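Local coordinates for protein glutamine cyclotransferase (PDB 3MBR) that probably catalyses the cyclisation of amino-terminal glutamine in peptides to pyroglutamate, on a five-bladed beta-propeller that carries a calcium ion, at residues 25-30 / 90-95; 48-53 / 215-220; 76-81 / 115-120. The protein carries 1 engineered substitution. One frame throughout, in Å; residues are numbered along the deposited sequence.

Contact 1 (25-30 / 90-95); sequences GLFYLR and YDLATL. With CA (calcium ion), chain B.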
ATOM      1  N   GLY A  25      -0.541   4.786  -2.074  1.00 17.55           N
ATOM      2  CA  GLY A  25       0.164   3.927  -1.098  1.00 16.31           C
ATOM      3  C   GLY A  25       0.067   4.572   0.254  1.00 16.17           C
ATOM      4  O   GLY A  25      -0.178   5.823   0.354  1.00 16.37           O
ATOM      5  N   LEU A  26       0.219   3.784   1.305  1.00 16.08           N
ATOM      6  CA  LEU A  26       0.029   4.334   2.658  1.00 15.38           C
ATOM      7  C   LEU A  26       0.856   3.524   3.646  1.00 15.26           C
ATOM      8  O   LEU A  26       0.974   2.283   3.494  1.00 17.38           O
ATOM      9  CB  LEU A  26      -1.479   4.155   3.026  1.00 15.78           C
ATOM     10  CG  LEU A  26      -1.990   4.875   4.285  1.00 15.06           C
ATOM     11  CD1 LEU A  26      -2.167   6.352   4.062  1.00 18.07           C
ATOM     12  CD2 LEU A  26      -3.343   4.223   4.686  1.00 17.28           C
ATOM     13  N   PHE A  27       1.422   4.215   4.646  1.00 15.88           N
ATOM     14  CA  PHE A  27       2.016   3.457   5.775  1.00 16.26           C
ATOM     15  C   PHE A  27       1.862   4.249   7.029  1.00 16.25           C
ATOM     16  O   PHE A  27       1.476   5.467   6.954  1.00 17.85           O
ATOM     17  CB  PHE A  27       3.455   3.009   5.519  1.00 16.44           C
ATOM     18  CG  PHE A  27       4.457   4.122   5.397  1.00 17.53           C
ATOM     19  CD1 PHE A  27       4.983   4.734   6.541  1.00 17.65           C
ATOM     20  CD2 PHE A  27       4.944   4.528   4.136  1.00 17.58           C
ATOM     21  CE1 PHE A  27       5.993   5.774   6.452  1.00 18.84           C
ATOM     22  CE2 PHE A  27       5.939   5.579   4.067  1.00 19.50           C
ATOM     23  CZ  PHE A  27       6.462   6.165   5.217  1.00 18.98           C
ATOM     24  N   TYR A  28       2.118   3.693   8.169  1.00 16.85           N
ATOM     25  CA  TYR A  28       1.964   4.392   9.426  1.00 16.46           C
ATOM     26  C   TYR A  28       3.329   4.349  10.117  1.00 17.97           C
ATOM     27  O   TYR A  28       4.046   3.321  10.151  1.00 21.36           O
ATOM     28  CB  TYR A  28       0.963   3.618  10.290  1.00 19.16           C
ATOM     29  CG  TYR A  28       0.813   4.120  11.702  1.00 20.73           C
ATOM     30  CD1 TYR A  28       1.717   3.749  12.675  1.00 22.77           C
ATOM     31  CD2 TYR A  28      -0.165   5.002  12.030  1.00 22.08           C
ATOM     32  CE1 TYR A  28       1.629   4.179  13.998  1.00 26.22           C
ATOM     33  CE2 TYR A  28      -0.294   5.449  13.380  1.00 25.70           C
ATOM     34  CZ  TYR A  28       0.633   5.017  14.314  1.00 25.57           C
ATOM     35  OH  TYR A  28       0.501   5.422  15.646  1.00 31.62           O
ATOM     36  N   LEU A  29       3.676   5.467  10.728  1.00 19.33           N
ATOM     37  CA  LEU A  29       4.928   5.455  11.460  1.00 23.17           C
ATOM     38  C   LEU A  29       4.910   6.475  12.592  1.00 25.73           C
ATOM     39  O   LEU A  29       4.608   7.648  12.314  1.00 25.64           O
ATOM     40  CB  LEU A  29       6.114   5.800  10.459  1.00 24.88           C
ATOM     41  CG  LEU A  29       7.479   5.878  11.175  1.00 28.64           C
ATOM     42  CD1 LEU A  29       7.770   4.521  11.626  1.00 32.53           C
ATOM     43  CD2 LEU A  29       8.498   6.392  10.055  1.00 29.63           C
ATOM     44  N   ARG A  30       5.193   6.018  13.835  1.00 27.92           N
ATOM     45  CA  ARG A  30       5.332   6.945  15.003  1.00 32.96           C
ATOM     46  C   ARG A  30       4.132   7.906  15.079  1.00 32.34           C
ATOM     47  O   ARG A  30       4.272   9.138  15.298  1.00 37.20           O
ATOM     48  CB  ARG A  30       6.612   7.804  14.851  1.00 36.42           C
ATOM     49  CG  ARG A  30       7.945   7.458  15.512  1.00 47.93           C
ATOM     50  CD  ARG A  30       8.645   6.158  15.158  1.00 54.61           C
ATOM     51  NE  ARG A  30       9.791   6.135  14.189  1.00 58.32           N
ATOM     52  CZ  ARG A  30      10.291   7.131  13.447  1.00 55.30           C
ATOM     53  NH1 ARG A  30       9.829   8.373  13.510  1.00 53.43           N
ATOM     54  NH2 ARG A  30      11.279   6.866  12.616  1.00 58.49           N
ATOM     55  N   TYR A  90      13.724   9.436  -0.020  1.00 21.87           N
ATOM     56  CA  TYR A  90      13.673  10.707   0.676  1.00 22.75           C
ATOM     57  C   TYR A  90      14.228  10.531   2.075  1.00 24.77           C
ATOM     58  O   TYR A  90      14.068   9.458   2.650  1.00 24.75           O
ATOM     59  CB  TYR A  90      12.187  11.189   0.839  1.00 23.84           C
ATOM     60  CG  TYR A  90      11.421  11.370  -0.431  1.00 23.07           C
ATOM     61  CD1 TYR A  90      10.822  10.304  -1.045  1.00 22.67           C
ATOM     62  CD2 TYR A  90      11.274  12.620  -1.018  1.00 27.03           C
ATOM     63  CE1 TYR A  90      10.087  10.442  -2.208  1.00 23.52           C
ATOM     64  CE2 TYR A  90      10.527  12.794  -2.250  1.00 28.43           C
ATOM     65  CZ  TYR A  90       9.920  11.675  -2.821  1.00 24.79           C
ATOM     66  OH  TYR A  90       9.136  11.717  -3.985  1.00 27.67           O
ATOM     67  N   ASP A  91      14.804  11.597   2.637  1.00 27.16           N
ATOM     68  CA  ASP A  91      14.988  11.608   4.100  1.00 28.96           C
ATOM     69  C   ASP A  91      13.583  11.732   4.687  1.00 27.91           C
ATOM     70  O   ASP A  91      12.815  12.635   4.320  1.00 27.67           O
ATOM     71  CB  ASP A  91      15.810  12.834   4.461  1.00 32.17           C
ATOM     72  CG  ASP A  91      15.970  13.024   5.945  1.00 37.56           C
ATOM     73  OD1 ASP A  91      16.727  12.216   6.544  1.00 40.11           O
ATOM     74  OD2 ASP A  91      15.426  14.026   6.492  1.00 41.00           O
ATOM     75  N   LEU A  92      13.220  10.826   5.576  1.00 28.33           N
ATOM     76  CA  LEU A  92      11.903  10.808   6.150  1.00 30.09           C
ATOM     77  C   LEU A  92      11.558  12.080   6.907  1.00 31.03           C
ATOM     78  O   LEU A  92      10.471  12.638   6.738  1.00 32.88           O
ATOM     79  CB  LEU A  92      11.866   9.662   7.142  1.00 33.96           C
ATOM     80  CG  LEU A  92      10.957   8.484   7.099  1.00 37.58           C
ATOM     81  CD1 LEU A  92      11.011   7.931   8.517  1.00 38.09           C
ATOM     82  CD2 LEU A  92       9.592   8.832   6.756  1.00 34.31           C
ATOM     83  N   ALA A  93      12.453  12.539   7.768  1.00 32.61           N
ATOM     84  CA  ALA A  93      12.133  13.706   8.597  1.00 34.19           C
ATOM     85  C   ALA A  93      11.798  14.943   7.808  1.00 34.14           C
ATOM     86  O   ALA A  93      10.845  15.666   8.170  1.00 35.25           O
ATOM     87  CB  ALA A  93      13.318  14.012   9.528  1.00 35.89           C
ATOM     88  N   THR A  94      12.631  15.271   6.804  1.00 33.56           N
ATOM     89  CA  THR A  94      12.415  16.486   6.022  1.00 33.25           C
ATOM     90  C   THR A  94      11.603  16.303   4.716  1.00 31.97           C
ATOM     91  O   THR A  94      11.257  17.292   4.055  1.00 31.92           O
ATOM     92  CB  THR A  94      13.753  17.122   5.564  1.00 35.75           C
ATOM     93  OG1 THR A  94      14.488  16.158   4.824  1.00 37.78           O
ATOM     94  CG2 THR A  94      14.685  17.626   6.712  1.00 37.72           C
ATOM     95  N   LEU A  95      11.321  15.051   4.358  1.00 28.84           N
ATOM     96  CA  LEU A  95      10.712  14.665   3.058  1.00 27.26           C
ATOM     97  C   LEU A  95      11.449  15.322   1.887  1.00 29.07           C
ATOM     98  O   LEU A  95      10.819  15.898   0.973  1.00 30.79           O
ATOM     99  CB  LEU A  95       9.218  14.974   2.986  1.00 27.55           C
ATOM    100  CG  LEU A  95       8.383  14.219   3.996  1.00 26.94           C
ATOM    101  CD1 LEU A  95       6.860  14.623   3.804  1.00 29.17           C
ATOM    102  CD2 LEU A  95       8.529  12.747   3.725  1.00 26.35           C
TER
HETATM  103 CA    CA B 300       0.875   0.099   2.788  1.00 20.79          CA
HETATM  104  O   HOH W   1       3.148   0.545   2.070  1.00 18.99           O
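In the beta-propeller of this protein, Leu29 and Leu92 join two consecutive blades: Leu29 ends strand 23-29, the innermost strand of one blade, while Leu92 follows strand 86-91, the third strand of the next. The two leucines reach toward each other tip to tip, and Leu29 CD2 stands 3.3 Å from Leu92 CD1. That is tighter than an ordinary methyl contact, and Leu92 also has an unfavourable first torsion (chi1 -120°), so the fine placing of this methyl may be less certain than its surroundings. Its other methyl, Leu92 CD2, approaches the edge of the Phe27 ring, 4.4 Å from CZ. Arg30 adds a looser touch, its NH2 lying 4.2 Å from Leu92 CD1, and one face of its guanidinium rests over Leu29 CG. The turn that carries Leu92 is held by an Asx motif in which Asp91 OD2 accepts from both Thr94 N, at 3.1 Å and 158°, and Thr94 OG1, at 2.9 Å. On the inner strand, Leu26 O binds the calcium ion at 2.3 Å; water 1, Glu154, Leu155, Glu156 and Ile209 complete the site. Phe27 and Leu77, from the middle of the next blade, also touch. The calcium ion is a feature of this protein, whereas apolar side chains packed between the sheets of neighbouring blades are typical of a beta-propeller.

Contact 2 (48-53 / 215-220); sequences VDLETG and HDRLFV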
ATOM      1  N   VAL A  48       0.521  12.898   7.352  1.00 20.27           N
ATOM      2  CA  VAL A  48      -0.894  13.207   7.694  1.00 20.02           C
ATOM      3  C   VAL A  48      -1.188  12.865   9.124  1.00 20.72           C
ATOM      4  O   VAL A  48      -0.763  11.842   9.648  1.00 21.78           O
ATOM      5  CB  VAL A  48      -1.868  12.482   6.713  1.00 18.89           C
ATOM      6  CG1 VAL A  48      -3.331  12.740   7.066  1.00 23.10           C
ATOM      7  CG2 VAL A  48      -1.543  12.786   5.252  1.00 23.62           C
ATOM      8  N   ASP A  49      -1.859  13.780   9.773  1.00 21.59           N
ATOM      9  CA  ASP A  49      -2.361  13.555  11.135  1.00 23.40           C
ATOM     10  C   ASP A  49      -3.556  12.586  11.075  1.00 21.10           C
ATOM     11  O   ASP A  49      -4.563  12.823  10.412  1.00 22.38           O
ATOM     12  CB  ASP A  49      -2.808  14.892  11.750  1.00 25.04           C
ATOM     13  CG  ASP A  49      -3.295  14.726  13.138  1.00 29.25           C
ATOM     14  OD1 ASP A  49      -4.515  14.836  13.393  1.00 35.75           O
ATOM     15  OD2 ASP A  49      -2.453  14.338  13.976  1.00 36.42           O
ATOM     16  N   LEU A  50      -3.445  11.443  11.754  1.00 20.56           N
ATOM     17  CA  LEU A  50      -4.517  10.467  11.736  1.00 21.44           C
ATOM     18  C   LEU A  50      -5.863  10.999  12.158  1.00 21.62           C
ATOM     19  O   LEU A  50      -6.882  10.754  11.518  1.00 21.64           O
ATOM     20  CB  LEU A  50      -4.076   9.260  12.608  1.00 23.45           C
ATOM     21  CG  LEU A  50      -5.142   8.223  12.873  1.00 22.81           C
ATOM     22  CD1 LEU A  50      -5.574   7.482  11.548  1.00 23.44           C
ATOM     23  CD2 LEU A  50      -4.763   7.189  13.931  1.00 25.06           C
ATOM     24  N   GLU A  51      -5.885  11.683  13.280  1.00 23.14           N
ATOM     25  CA  GLU A  51      -7.128  11.987  13.895  1.00 24.28           C
ATOM     26  C   GLU A  51      -7.934  13.026  13.091  1.00 24.35           C
ATOM     27  O   GLU A  51      -9.164  12.988  13.097  1.00 27.57           O
ATOM     28  CB  GLU A  51      -6.862  12.518  15.309  1.00 26.42           C
ATOM     29  CG  GLU A  51      -6.326  11.369  16.202  1.00 32.41           C
ATOM     30  CD  GLU A  51      -7.363  10.337  16.585  1.00 34.87           C
ATOM     31  OE1 GLU A  51      -8.582  10.455  16.282  1.00 34.04           O
ATOM     32  OE2 GLU A  51      -6.934   9.365  17.191  1.00 36.09           O
ATOM     33  N   THR A  52      -7.231  13.905  12.383  1.00 25.32           N
ATOM     34  CA  THR A  52      -7.869  15.041  11.701  1.00 26.18           C
ATOM     35  C   THR A  52      -7.819  14.878  10.171  1.00 24.62           C
ATOM     36  O   THR A  52      -8.568  15.515   9.453  1.00 27.33           O
ATOM     37  CB  THR A  52      -7.237  16.379  12.061  1.00 27.34           C
ATOM     38  OG1 THR A  52      -5.895  16.404  11.589  1.00 27.68           O
ATOM     39  CG2 THR A  52      -7.346  16.656  13.588  1.00 29.70           C
ATOM     40  N   GLY A  53      -6.940  14.017   9.688  1.00 22.77           N
ATOM     41  CA  GLY A  53      -6.744  13.917   8.228  1.00 22.18           C
ATOM     42  C   GLY A  53      -5.982  15.083   7.618  1.00 20.70           C
ATOM     43  O   GLY A  53      -5.857  15.178   6.425  1.00 22.11           O
ATOM     44  N   HIS A 215       0.508  -0.643  18.225  1.00 26.20           N
ATOM     45  CA  HIS A 215      -0.799  -0.734  18.854  1.00 25.93           C
ATOM     46  C   HIS A 215      -1.736  -1.704  18.164  1.00 25.47           C
ATOM     47  O   HIS A 215      -2.872  -1.805  18.585  1.00 28.41           O
ATOM     48  CB  HIS A 215      -1.477   0.641  18.934  1.00 25.30           C
ATOM     49  CG  HIS A 215      -0.623   1.689  19.555  1.00 26.04           C
ATOM     50  ND1 HIS A 215       0.082   2.623  18.808  1.00 25.59           N
ATOM     51  CD2 HIS A 215      -0.338   1.962  20.867  1.00 26.13           C
ATOM     52  CE1 HIS A 215       0.752   3.416  19.632  1.00 27.00           C
ATOM     53  NE2 HIS A 215       0.528   3.033  20.882  1.00 30.18           N
ATOM     54  N   ASP A 216      -1.227  -2.426  17.136  1.00 24.99           N
ATOM     55  CA  ASP A 216      -1.970  -3.411  16.353  1.00 24.82           C
ATOM     56  C   ASP A 216      -3.203  -2.778  15.749  1.00 23.05           C
ATOM     57  O   ASP A 216      -4.303  -3.293  15.944  1.00 25.94           O
ATOM     58  CB  ASP A 216      -2.330  -4.627  17.264  1.00 26.71           C
ATOM     59  CG  ASP A 216      -2.977  -5.808  16.484  1.00 34.79           C
ATOM     60  OD1 ASP A 216      -2.881  -5.908  15.229  1.00 36.98           O
ATOM     61  OD2 ASP A 216      -3.586  -6.637  17.195  1.00 41.41           O
ATOM     62  N   ARG A 217      -3.013  -1.696  15.006  1.00 19.77           N
ATOM     63  CA  ARG A 217      -4.149  -1.049  14.315  1.00 19.27           C
ATOM     64  C   ARG A 217      -3.931  -1.148  12.815  1.00 17.83           C
ATOM     65  O   ARG A 217      -2.859  -0.708  12.319  1.00 19.50           O
ATOM     66  CB  ARG A 217      -4.263   0.432  14.727  1.00 18.45           C
ATOM     67  CG  ARG A 217      -4.422   0.632  16.252  1.00 18.36           C
ATOM     68  CD  ARG A 217      -4.733   2.064  16.596  1.00 18.09           C
ATOM     69  NE  ARG A 217      -3.617   2.933  16.280  1.00 19.40           N
ATOM     70  CZ  ARG A 217      -3.679   4.267  16.299  1.00 19.45           C
ATOM     71  NH1 ARG A 217      -4.829   4.890  16.695  1.00 19.45           N
ATOM     72  NH2 ARG A 217      -2.610   4.968  16.007  1.00 21.33           N
ATOM     73  N   LEU A 218      -4.967  -1.540  12.096  1.00 16.94           N
ATOM     74  CA  LEU A 218      -4.923  -1.680  10.650  1.00 15.97           C
ATOM     75  C   LEU A 218      -5.798  -0.596  10.045  1.00 15.77           C
ATOM     76  O   LEU A 218      -6.989  -0.503  10.415  1.00 17.57           O
ATOM     77  CB  LEU A 218      -5.414  -3.077  10.279  1.00 16.85           C
ATOM     78  CG  LEU A 218      -5.320  -3.366   8.773  1.00 17.62           C
ATOM     79  CD1 LEU A 218      -3.923  -3.271   8.268  1.00 18.82           C
ATOM     80  CD2 LEU A 218      -5.900  -4.794   8.517  1.00 20.50           C
ATOM     81  N   PHE A 219      -5.271   0.231   9.116  1.00 15.45           N
ATOM     82  CA  PHE A 219      -6.044   1.302   8.512  1.00 15.15           C
ATOM     83  C   PHE A 219      -6.154   1.081   6.993  1.00 14.74           C
ATOM     84  O   PHE A 219      -5.188   0.659   6.344  1.00 15.58           O
ATOM     85  CB  PHE A 219      -5.273   2.623   8.707  1.00 16.17           C
ATOM     86  CG  PHE A 219      -5.051   2.972  10.170  1.00 15.63           C
ATOM     87  CD1 PHE A 219      -6.102   3.387  10.997  1.00 18.09           C
ATOM     88  CD2 PHE A 219      -3.777   2.873  10.699  1.00 18.56           C
ATOM     89  CE1 PHE A 219      -5.846   3.734  12.324  1.00 19.31           C
ATOM     90  CE2 PHE A 219      -3.547   3.195  12.002  1.00 20.10           C
ATOM     91  CZ  PHE A 219      -4.573   3.613  12.815  1.00 19.68           C
ATOM     92  N   VAL A 220      -7.307   1.451   6.432  1.00 14.95           N
ATOM     93  CA  VAL A 220      -7.477   1.387   5.002  1.00 15.25           C
ATOM     94  C   VAL A 220      -8.119   2.676   4.458  1.00 15.92           C
ATOM     95  O   VAL A 220      -9.016   3.256   5.127  1.00 16.12           O
ATOM     96  CB  VAL A 220      -8.319   0.153   4.537  1.00 16.42           C
ATOM     97  CG1 VAL A 220      -7.664  -1.130   4.953  1.00 18.08           C
ATOM     98  CG2 VAL A 220      -9.698   0.152   5.088  1.00 20.44           C
TER
HETATM   99  O   HOH W   2      -4.874   7.683  17.686  1.00 15.61           O
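One forked leucine, Leu50, touches both a phenylalanine ring and the guanidinium that meets that ring's edge: one methyl lies over the ring face, the other meets the guanidinium obliquely. Leu50 CD1 sits over a face of Phe219 as a CH-pi contact, 4.2 Å from the ring centroid and 26° off its normal. The other branch, Leu50 CD2, touches Phe219 CZ at 3.8 Å and approaches Arg217 NH1 at 3.6 Å. Having CG anti to the backbone N (chi1 172°) directs this fork toward strand 217-222. Arg217 turns one guanidinium face onto the ring's rim, with Phe219 CZ 3.6 Å above the guanidinium plane, and its NE forms a salt bridge with Asp212. These residues join two blades of the propeller: Leu50 lies in the turn after strand 44-49, whereas Arg217 and Phe219 project from strand 217-222, and Asp216 and Arg217 facing Asp212 make a G1 beta bulge. Tyr15 of strand 9-16 also packs on Leu50 and Arg217. Polar contact between the two segments runs through water 2, which donates to Glu51 OE2 at 2.7 Å and accepts from Arg217 NH1 at 3.0 Å. Within the Leu50 turn, Thr52 OG1 donates to Asp49 OD1 at 2.8 Å.

Contact 3 (76-81 / 115-120); sequences RLIQLT and SHLYMS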
ATOM      1  N   ARG A  76      14.552   6.582   6.162  1.00 25.98           N
ATOM      2  CA  ARG A  76      14.224   6.848   4.754  1.00 26.43           C
ATOM      3  C   ARG A  76      12.774   6.543   4.384  1.00 23.04           C
ATOM      4  O   ARG A  76      12.155   5.641   4.960  1.00 24.17           O
ATOM      5  CB  ARG A  76      15.146   6.012   3.794  1.00 27.22           C
ATOM      6  CG  ARG A  76      16.601   6.337   4.137  1.00 33.94           C
ATOM      7  CD  ARG A  76      17.641   5.779   3.325  1.00 45.18           C
ATOM      8  NE  ARG A  76      17.736   4.338   3.170  1.00 53.96           N
ATOM      9  CZ  ARG A  76      18.359   3.472   3.995  1.00 53.61           C
ATOM     10  NH1 ARG A  76      18.853   3.823   5.175  1.00 54.52           N
ATOM     11  NH2 ARG A  76      18.433   2.206   3.631  1.00 49.43           N
ATOM     12  N   LEU A  77      12.298   7.247   3.359  1.00 21.72           N
ATOM     13  CA  LEU A  77      11.024   6.942   2.702  1.00 20.45           C
ATOM     14  C   LEU A  77      11.324   6.575   1.282  1.00 20.03           C
ATOM     15  O   LEU A  77      11.968   7.329   0.561  1.00 20.49           O
ATOM     16  CB  LEU A  77      10.050   8.105   2.830  1.00 20.28           C
ATOM     17  CG  LEU A  77       8.620   7.856   2.437  1.00 21.27           C
ATOM     18  CD1 LEU A  77       7.804   8.951   3.055  1.00 23.10           C
ATOM     19  CD2 LEU A  77       8.421   7.850   0.968  1.00 22.50           C
ATOM     20  N   ILE A  78      10.941   5.373   0.893  1.00 18.57           N
ATOM     21  CA  ILE A  78      11.253   4.870  -0.489  1.00 18.62           C
ATOM     22  C   ILE A  78       9.978   4.877  -1.297  1.00 17.22           C
ATOM     23  O   ILE A  78       8.952   4.419  -0.805  1.00 18.66           O
ATOM     24  CB  ILE A  78      11.896   3.431  -0.363  1.00 19.36           C
ATOM     25  CG1 ILE A  78      13.162   3.522   0.503  1.00 21.69           C
ATOM     26  CG2 ILE A  78      12.161   2.881  -1.747  1.00 20.47           C
ATOM     27  CD1 ILE A  78      13.760   2.276   0.925  1.00 27.22           C
ATOM     28  N   GLN A  79      10.065   5.379  -2.534  1.00 19.00           N
ATOM     29  CA  GLN A  79       8.869   5.484  -3.352  1.00 19.48           C
ATOM     30  C   GLN A  79       9.115   4.978  -4.753  1.00 19.55           C
ATOM     31  O   GLN A  79      10.183   5.225  -5.336  1.00 21.98           O
ATOM     32  CB  GLN A  79       8.476   6.957  -3.415  1.00 19.15           C
ATOM     33  CG  GLN A  79       7.167   7.186  -4.229  1.00 21.50           C
ATOM     34  CD  GLN A  79       6.699   8.589  -4.236  1.00 21.38           C
ATOM     35  OE1 GLN A  79       7.480   9.523  -4.268  1.00 25.21           O
ATOM     36  NE2 GLN A  79       5.374   8.771  -4.223  1.00 25.50           N
ATOM     37  N   LEU A  80       8.118   4.327  -5.363  1.00 19.51           N
ATOM     38  CA  LEU A  80       8.122   3.906  -6.767  1.00 20.24           C
ATOM     39  C   LEU A  80       7.422   4.936  -7.617  1.00 20.33           C
ATOM     40  O   LEU A  80       6.765   5.846  -7.102  1.00 21.11           O
ATOM     41  CB  LEU A  80       7.464   2.528  -6.954  1.00 21.90           C
ATOM     42  CG  LEU A  80       7.963   1.438  -6.034  1.00 20.79           C
ATOM     43  CD1 LEU A  80       7.065   0.196  -6.210  1.00 23.91           C
ATOM     44  CD2 LEU A  80       9.410   1.116  -6.355  1.00 23.71           C
ATOM     45  N   THR A  81       7.602   4.826  -8.940  1.00 23.97           N
ATOM     46  CA  THR A  81       6.795   5.636  -9.827  1.00 24.11           C
ATOM     47  C   THR A  81       6.013   4.721 -10.717  1.00 29.08           C
ATOM     48  O   THR A  81       6.390   3.541 -10.960  1.00 29.61           O
ATOM     49  CB  THR A  81       7.658   6.553 -10.712  1.00 25.33           C
ATOM     50  OG1 THR A  81       8.583   5.754 -11.482  1.00 28.25           O
ATOM     51  CG2 THR A  81       8.367   7.635  -9.931  1.00 27.48           C
ATOM     52  N   SER A 115      13.647  -6.896   7.434  1.00 36.30           N
ATOM     53  CA  SER A 115      14.909  -7.087   6.741  1.00 34.81           C
ATOM     54  C   SER A 115      14.838  -6.683   5.284  1.00 32.40           C
ATOM     55  O   SER A 115      15.862  -6.299   4.713  1.00 32.74           O
ATOM     56  CB  SER A 115      15.283  -8.578   6.754  1.00 38.02           C
ATOM     57  OG  SER A 115      15.471  -8.988   8.102  1.00 43.12           O
ATOM     58  N   HIS A 116      13.647  -6.755   4.664  1.00 28.68           N
ATOM     59  CA  HIS A 116      13.554  -6.609   3.202  1.00 28.51           C
ATOM     60  C   HIS A 116      12.370  -5.764   2.823  1.00 25.88           C
ATOM     61  O   HIS A 116      11.401  -5.650   3.586  1.00 24.88           O
ATOM     62  CB  HIS A 116      13.343  -7.927   2.468  1.00 29.34           C
ATOM     63  CG  HIS A 116      14.537  -8.800   2.568  1.00 35.16           C
ATOM     64  ND1 HIS A 116      14.687  -9.668   3.621  1.00 45.01           N
ATOM     65  CD2 HIS A 116      15.689  -8.819   1.858  1.00 40.37           C
ATOM     66  CE1 HIS A 116      15.864 -10.289   3.494  1.00 42.98           C
ATOM     67  NE2 HIS A 116      16.499  -9.779   2.444  1.00 43.25           N
ATOM     68  N   LEU A 117      12.445  -5.217   1.612  1.00 23.67           N
ATOM     69  CA  LEU A 117      11.254  -4.583   1.047  1.00 21.86           C
ATOM     70  C   LEU A 117      10.582  -5.582   0.146  1.00 22.61           C
ATOM     71  O   LEU A 117      11.233  -6.520  -0.348  1.00 25.57           O
ATOM     72  CB  LEU A 117      11.665  -3.368   0.147  1.00 22.39           C
ATOM     73  CG  LEU A 117      12.627  -2.387   0.767  1.00 25.17           C
ATOM     74  CD1 LEU A 117      12.818  -1.275  -0.247  1.00 25.62           C
ATOM     75  CD2 LEU A 117      12.197  -1.859   2.122  1.00 24.86           C
ATOM     76  N   TYR A 118       9.282  -5.411  -0.053  1.00 21.10           N
ATOM     77  CA  TYR A 118       8.444  -6.243  -0.950  1.00 22.50           C
ATOM     78  C   TYR A 118       7.767  -5.318  -1.923  1.00 20.74           C
ATOM     79  O   TYR A 118       7.191  -4.334  -1.537  1.00 21.09           O
ATOM     80  CB  TYR A 118       7.413  -7.051  -0.109  1.00 23.11           C
ATOM     81  CG  TYR A 118       8.091  -7.988   0.836  1.00 22.17           C
ATOM     82  CD1 TYR A 118       8.479  -7.559   2.106  1.00 24.65           C
ATOM     83  CD2 TYR A 118       8.333  -9.282   0.461  1.00 26.92           C
ATOM     84  CE1 TYR A 118       9.194  -8.429   2.990  1.00 27.43           C
ATOM     85  CE2 TYR A 118       8.965 -10.161   1.313  1.00 28.58           C
ATOM     86  CZ  TYR A 118       9.401  -9.738   2.590  1.00 29.57           C
ATOM     87  OH  TYR A 118      10.034 -10.645   3.469  1.00 33.11           O
ATOM     88  N   MET A 119       7.946  -5.600  -3.205  1.00 21.98           N
ATOM     89  CA  MET A 119       7.429  -4.719  -4.264  1.00 20.97           C
ATOM     90  C   MET A 119       6.443  -5.493  -5.183  1.00 22.87           C
ATOM     91  O   MET A 119       6.720  -6.569  -5.710  1.00 24.59           O
ATOM     92  CB  MET A 119       8.645  -4.297  -5.146  1.00 22.77           C
ATOM     93  CG  MET A 119       8.265  -3.488  -6.289  1.00 23.68           C
ATOM     94  SD  MET A 119       9.686  -2.861  -7.235  1.00 30.86           S
ATOM     95  CE  MET A 119       8.972  -2.392  -8.852  1.00 32.35           C
ATOM     96  N   SER A 120       5.304  -4.862  -5.404  1.00 22.18           N
ATOM     97  CA  SER A 120       4.324  -5.268  -6.456  1.00 23.54           C
ATOM     98  C   SER A 120       4.619  -4.477  -7.770  1.00 26.45           C
ATOM     99  O   SER A 120       4.815  -3.260  -7.733  1.00 25.77           O
ATOM    100  CB  SER A 120       2.882  -4.923  -6.012  1.00 25.23           C
ATOM    101  OG  SER A 120       2.025  -5.104  -7.214  1.00 28.16           O
TER
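Met119 runs from strand 117-120 toward Leu80 of strand 76-81, the second strands of two successive propeller blades that pack face against face. The strands run nearly the same way, with 17° between their directions. From Met119 CB, Leu80 CD1 is still 4.9 Å away. With CG anti to the backbone N (chi1 176°) and the chain extended beyond it, the side chain passes across the leucine fork at a slant. Met119 CG makes the closest touch, 3.9 Å from Leu80 CD1. The sulfur lies against both branches, with Met119 SD 4.1 Å from Leu80 CD2 and scarcely farther from CD1. At the tip, Met119 CE remains 4.2 Å from Leu80 CD1, so this one methyl is flanked by most of the length of the thioether. Leu110 of strand 109-112 packs on both residues and on Ile78, extending the apolar layer toward the inner strand. Leu80 CD1 also comes within 4.4 Å of Ser120 O, while the Ser120 hydroxyl is hydrogen-bonded to Leu152 O. No hydrogen bond joins the two segments, and the contact is buried. Two residues earlier on each strand, Ile78 and Leu117 cross obliquely and touch through their end methyls, Ile78 CD1 lying 3.9 Å from Leu117 CD1.

Contacts 2, 1 and 3 lie at consecutive blade interfaces: contact 2 joins the blade of strands 9-16 and 217-222 to that of 23-29, contact 1 joins the latter to that of 76-81, and contact 3 continues to that of 117-120. Contact 1 is centred about 14 Å from contact 2, linked by Tyr28 packing on Phe219, and about 12 Å from contact 3, linked by the hydrogen bond of Tyr90 N to Leu77 O between adjacent strands; contacts 2 and 3 are centred about 20 Å apart. Along the chain, contact 1 alternates with both others, and contact 3 nests within contact 2. Strand 9-16 pairs with 227-233, closing the ring; contact 2 packs that blade on its neighbour.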